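Local structure of ESX-1 secretion system protein EccA1 (4F3V) at residues A[134-146]-A[157-169]. The protein is, in this N-terminal TPR-domain fragment, part of a cytosolic ESX-1 secretion ATPase that may energise export of virulence factors such as EsxA and EsxB. Sequence-based numbering, arbitrary orientation.
Sequences EHLVAWMKAVVYG and QVKSAGKWPDKFL
The indole of Trp-164 lies between His-135 CB, a CH-pi contact 3.8 Å from the centroid of its five-membered ring, and Ala-161 CA on the opposite face. In this TPR-like helical domain, Trp-164, in the connection between helix 151-158 and helix 167-183, lays its indole on helix 134-147. His-135 O also lies over the first face, while Ala-138, with nothing beyond CB, admits the indole, CB lying 3.8 Å from Trp-164 CZ2. Chi1 of His-135 (63°) puts its CG between the backbone N and the carbonyl carbon, turning the imidazole to Pro-165 CD, a CH-pi contact over one face, and Leu-169 CD2 at the edge. The branched end of Leu-169 also serves Trp-139: CD1 makes a CH-pi contact on one face, opposite Val-143 CG2; Trp-139 NE1 donates to Ile-87 O.

At the other end, Gln-157 is a knob in a hole formed by Ala-138, Lys-141, Ala-142 and Tyr-145. Its flexible chain fills the hole, CG meeting the Tyr-145 ring edge in plane, while the bend at chi2 (-64°) sets the amide against the Lys-141 methylenes in van der Waals contact. Lys-141 NZ reaches Glu-126 in a salt bridge. One water accepts from Lys-141 NZ at 2.7 Å and from Gln-157 NE2 at 3.2 Å.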
loop_
_atom_site.group_PDB
_atom_site.type_symbol
_atom_site.label_atom_id
_atom_site.label_comp_id
_atom_site.label_asym_id
_atom_site.label_seq_id
_atom_site.Cartn_x
_atom_site.Cartn_y
_atom_site.Cartn_z
ATOM N N GLU A 134 2.282 16.149 -1.223
ATOM C CA GLU A 134 2.565 15.737 -2.587
ATOM C C GLU A 134 3.341 14.413 -2.623
ATOM O O GLU A 134 3.104 13.561 -3.470
ATOM C CB GLU A 134 3.387 16.809 -3.309
ATOM C CG GLU A 134 2.624 18.091 -3.639
ATOM C CD GLU A 134 2.692 19.153 -2.545
ATOM O OE1 GLU A 134 3.098 18.858 -1.389
ATOM O OE2 GLU A 134 2.350 20.314 -2.870
ATOM N N HIS A 135 4.277 14.268 -1.694
ATOM C CA HIS A 135 5.097 13.077 -1.589
ATOM C C HIS A 135 4.291 11.832 -1.311
ATOM O O HIS A 135 4.629 10.762 -1.798
ATOM C CB HIS A 135 6.142 13.296 -0.502
ATOM C CG HIS A 135 5.548 13.508 0.882
ATOM N ND1 HIS A 135 4.972 14.682 1.266
ATOM C CD2 HIS A 135 5.436 12.644 1.968
ATOM C CE1 HIS A 135 4.528 14.567 2.530
ATOM N NE2 HIS A 135 4.814 13.323 2.964
ATOM N N LEU A 136 3.210 11.970 -0.537
ATOM C CA LEU A 136 2.326 10.848 -0.248
ATOM C C LEU A 136 1.589 10.376 -1.483
ATOM O O LEU A 136 1.471 9.174 -1.709
ATOM C CB LEU A 136 1.309 11.209 0.821
ATOM C CG LEU A 136 1.841 11.346 2.242
ATOM C CD1 LEU A 136 0.769 12.020 3.105
ATOM C CD2 LEU A 136 2.281 10.003 2.803
ATOM N N VAL A 137 1.090 11.308 -2.281
ATOM C CA VAL A 137 0.473 10.967 -3.565
ATOM C C VAL A 137 1.489 10.357 -4.527
ATOM O O VAL A 137 1.160 9.397 -5.199
ATOM C CB VAL A 137 -0.237 12.174 -4.219
ATOM C CG1 VAL A 137 -0.674 11.861 -5.657
ATOM C CG2 VAL A 137 -1.416 12.583 -3.343
ATOM N N ALA A 138 2.707 10.898 -4.578
ATOM C CA ALA A 138 3.763 10.303 -5.408
ATOM C C ALA A 138 4.019 8.875 -4.985
ATOM O O ALA A 138 4.102 7.982 -5.833
ATOM C CB ALA A 138 5.048 11.115 -5.372
ATOM N N TRP A 139 4.106 8.658 -3.667
ATOM C CA TRP A 139 4.274 7.298 -3.133
ATOM C C TRP A 139 3.146 6.397 -3.579
ATOM O O TRP A 139 3.390 5.275 -4.074
ATOM C CB TRP A 139 4.403 7.290 -1.604
ATOM C CG TRP A 139 4.386 5.872 -1.103
ATOM C CD1 TRP A 139 3.354 5.213 -0.467
ATOM C CD2 TRP A 139 5.412 4.844 -1.353
ATOM N NE1 TRP A 139 3.686 3.888 -0.245
ATOM C CE2 TRP A 139 4.915 3.617 -0.746
ATOM C CE3 TRP A 139 6.671 4.839 -1.952
ATOM C CZ2 TRP A 139 5.646 2.441 -0.767
ATOM C CZ3 TRP A 139 7.403 3.650 -1.951
ATOM C CH2 TRP A 139 6.892 2.480 -1.385
ATOM N N MET A 140 1.897 6.855 -3.430
ATOM C CA MET A 140 0.761 6.028 -3.867
ATOM C C MET A 140 0.755 5.755 -5.376
ATOM O O MET A 140 0.404 4.658 -5.813
ATOM C CB MET A 140 -0.575 6.623 -3.454
ATOM C CG MET A 140 -0.772 6.726 -1.952
ATOM S SD MET A 140 -0.307 5.265 -1.000
ATOM C CE MET A 140 -1.227 3.924 -1.762
ATOM N N LYS A 141 1.172 6.721 -6.176
ATOM C CA LYS A 141 1.315 6.469 -7.607
ATOM C C LYS A 141 2.360 5.387 -7.900
ATOM O O LYS A 141 2.158 4.563 -8.777
ATOM C CB LYS A 141 1.601 7.753 -8.369
ATOM C CG LYS A 141 0.398 8.679 -8.410
ATOM C CD LYS A 141 0.643 9.866 -9.337
ATOM C CE LYS A 141 -0.575 10.767 -9.454
ATOM N NZ LYS A 141 -0.394 11.793 -10.546
ATOM N N ALA A 142 3.460 5.399 -7.155
ATOM C CA ALA A 142 4.495 4.378 -7.230
ATOM C C ALA A 142 3.911 2.996 -6.897
ATOM O O ALA A 142 4.225 1.994 -7.555
ATOM C CB ALA A 142 5.651 4.733 -6.295
ATOM N N VAL A 143 2.999 2.960 -5.928
ATOM C CA VAL A 143 2.272 1.742 -5.594
ATOM C C VAL A 143 1.378 1.269 -6.755
ATOM O O VAL A 143 1.404 0.104 -7.124
ATOM C CB VAL A 143 1.420 1.892 -4.295
ATOM C CG1 VAL A 143 0.434 0.752 -4.176
ATOM C CG2 VAL A 143 2.307 1.990 -3.042
ATOM N N VAL A 144 0.591 2.183 -7.325
ATOM C CA VAL A 144 -0.323 1.857 -8.401
ATOM C C VAL A 144 0.431 1.424 -9.668
ATOM O O VAL A 144 0.124 0.366 -10.277
ATOM C CB VAL A 144 -1.273 3.035 -8.708
ATOM C CG1 VAL A 144 -2.206 2.731 -9.906
ATOM C CG2 VAL A 144 -2.063 3.402 -7.463
ATOM N N TYR A 145 1.419 2.226 -10.062
ATOM C CA TYR A 145 2.222 1.924 -11.244
ATOM C C TYR A 145 2.993 0.596 -11.039
ATOM O O TYR A 145 3.108 -0.211 -11.966
ATOM C CB TYR A 145 3.201 3.082 -11.562
ATOM C CG TYR A 145 2.566 4.318 -12.197
ATOM C CD1 TYR A 145 1.664 4.217 -13.268
ATOM C CD2 TYR A 145 2.924 5.589 -11.777
ATOM C CE1 TYR A 145 1.088 5.340 -13.841
ATOM C CE2 TYR A 145 2.382 6.718 -12.360
ATOM C CZ TYR A 145 1.485 6.595 -13.400
ATOM O OH TYR A 145 0.971 7.736 -13.921
ATOM N N GLY A 146 3.512 0.374 -9.834
ATOM C CA GLY A 146 4.266 -0.863 -9.541
ATOM C C GLY A 146 3.384 -2.080 -9.679
ATOM O O GLY A 146 3.814 -3.118 -10.215
ATOM N N GLN A 157 7.911 8.863 -10.554
ATOM C CA GLN A 157 7.297 9.293 -9.294
ATOM C C GLN A 157 8.253 9.399 -8.095
ATOM O O GLN A 157 8.081 10.254 -7.236
ATOM C CB GLN A 157 6.150 8.350 -8.932
ATOM C CG GLN A 157 4.986 8.441 -9.900
ATOM C CD GLN A 157 4.336 9.829 -9.878
ATOM O OE1 GLN A 157 4.164 10.402 -8.830
ATOM N NE2 GLN A 157 3.973 10.349 -11.022
ATOM N N VAL A 158 9.263 8.545 -8.035
ATOM C CA VAL A 158 10.099 8.475 -6.831
ATOM C C VAL A 158 11.491 9.065 -7.007
ATOM O O VAL A 158 12.233 9.180 -6.022
ATOM C CB VAL A 158 10.243 7.033 -6.326
ATOM C CG1 VAL A 158 8.873 6.453 -5.986
ATOM C CG2 VAL A 158 11.003 6.162 -7.336
ATOM N N LYS A 159 11.840 9.475 -8.231
ATOM C CA LYS A 159 13.209 9.929 -8.513
ATOM C C LYS A 159 13.581 11.165 -7.709
ATOM O O LYS A 159 14.750 11.411 -7.472
ATOM C CB LYS A 159 13.437 10.174 -10.004
ATOM C CG LYS A 159 12.554 11.252 -10.642
ATOM C CD LYS A 159 12.862 11.396 -12.144
ATOM C CE LYS A 159 11.850 12.279 -12.883
ATOM N NZ LYS A 159 12.142 12.244 -14.354
ATOM N N SER A 160 12.572 11.926 -7.298
ATOM C CA SER A 160 12.713 13.122 -6.466
ATOM C C SER A 160 12.751 12.880 -4.947
ATOM O O SER A 160 12.674 13.842 -4.177
ATOM C CB SER A 160 11.468 14.008 -6.712
ATOM O OG SER A 160 10.269 13.313 -6.330
ATOM N N ALA A 161 12.813 11.627 -4.508
ATOM C CA ALA A 161 12.550 11.292 -3.111
ATOM C C ALA A 161 13.608 11.844 -2.150
ATOM O O ALA A 161 13.349 11.988 -0.962
ATOM C CB ALA A 161 12.415 9.787 -2.954
ATOM N N GLY A 162 14.787 12.170 -2.663
ATOM C CA GLY A 162 15.829 12.823 -1.850
ATOM C C GLY A 162 15.352 14.113 -1.201
ATOM O O GLY A 162 15.873 14.515 -0.174
ATOM N N LYS A 163 14.334 14.739 -1.790
ATOM C CA LYS A 163 13.781 16.002 -1.316
ATOM C C LYS A 163 12.512 15.841 -0.465
ATOM O O LYS A 163 11.867 16.834 -0.127
ATOM C CB LYS A 163 13.485 16.918 -2.525
ATOM C CG LYS A 163 14.718 17.501 -3.220
ATOM C CD LYS A 163 14.386 18.042 -4.628
ATOM C CE LYS A 163 13.196 18.999 -4.691
ATOM N NZ LYS A 163 13.490 20.315 -4.048
ATOM N N TRP A 164 12.134 14.619 -0.105
ATOM C CA TRP A 164 10.931 14.445 0.709
ATOM C C TRP A 164 11.164 14.765 2.177
ATOM O O TRP A 164 12.277 14.587 2.667
ATOM C CB TRP A 164 10.414 13.032 0.549
ATOM C CG TRP A 164 9.903 12.751 -0.838
ATOM C CD1 TRP A 164 10.019 13.547 -1.980
ATOM C CD2 TRP A 164 9.227 11.552 -1.287
ATOM N NE1 TRP A 164 9.434 12.950 -3.055
ATOM C CE2 TRP A 164 8.935 11.756 -2.715
ATOM C CE3 TRP A 164 8.814 10.386 -0.673
ATOM C CZ2 TRP A 164 8.295 10.819 -3.460
ATOM C CZ3 TRP A 164 8.161 9.442 -1.447
ATOM C CH2 TRP A 164 7.910 9.654 -2.814
ATOM N N PRO A 165 10.114 15.229 2.901
ATOM C CA PRO A 165 10.298 15.462 4.350
ATOM C C PRO A 165 10.459 14.132 5.111
ATOM O O PRO A 165 11.436 13.894 5.846
ATOM C CB PRO A 165 8.975 16.140 4.788
ATOM C CG PRO A 165 8.288 16.540 3.526
ATOM C CD PRO A 165 8.750 15.578 2.468
ATOM N N ASP A 166 9.500 13.260 4.845
ATOM C CA ASP A 166 9.273 12.053 5.588
ATOM C C ASP A 166 10.377 11.069 5.197
ATOM O O ASP A 166 10.378 10.548 4.088
ATOM C CB ASP A 166 7.875 11.568 5.204
ATOM C CG ASP A 166 7.460 10.330 5.934
ATOM O OD1 ASP A 166 8.351 9.655 6.473
ATOM O OD2 ASP A 166 6.235 10.038 5.947
ATOM N N LYS A 167 11.334 10.857 6.101
ATOM C CA LYS A 167 12.499 10.033 5.795
ATOM C C LYS A 167 12.163 8.543 5.708
ATOM O O LYS A 167 12.876 7.798 5.036
ATOM C CB LYS A 167 13.651 10.266 6.779
ATOM C CG LYS A 167 14.321 11.627 6.628
ATOM C CD LYS A 167 15.818 11.605 6.927
ATOM C CE LYS A 167 16.271 12.948 7.492
ATOM N NZ LYS A 167 17.742 12.996 7.703
ATOM N N PHE A 168 11.100 8.126 6.394
ATOM C CA PHE A 168 10.601 6.775 6.259
ATOM C C PHE A 168 10.132 6.590 4.823
ATOM O O PHE A 168 10.525 5.641 4.149
ATOM C CB PHE A 168 9.459 6.487 7.246
ATOM C CG PHE A 168 8.925 5.084 7.152
ATOM C CD1 PHE A 168 7.958 4.754 6.207
ATOM C CD2 PHE A 168 9.421 4.076 7.976
ATOM C CE1 PHE A 168 7.483 3.456 6.093
ATOM C CE2 PHE A 168 8.947 2.775 7.871
ATOM C CZ PHE A 168 7.978 2.468 6.927
ATOM N N LEU A 169 9.274 7.494 4.369
ATOM C CA LEU A 169 8.684 7.373 3.040
ATOM C C LEU A 169 9.731 7.604 1.933
ATOM O O LEU A 169 9.669 6.967 0.887
ATOM C CB LEU A 169 7.498 8.325 2.909
ATOM C CG LEU A 169 6.188 7.758 2.333
ATOM C CD1 LEU A 169 5.813 6.370 2.871
ATOM C CD2 LEU A 169 5.043 8.695 2.665
HETATM O O HOH W 1 2.029 12.846 -10.982
#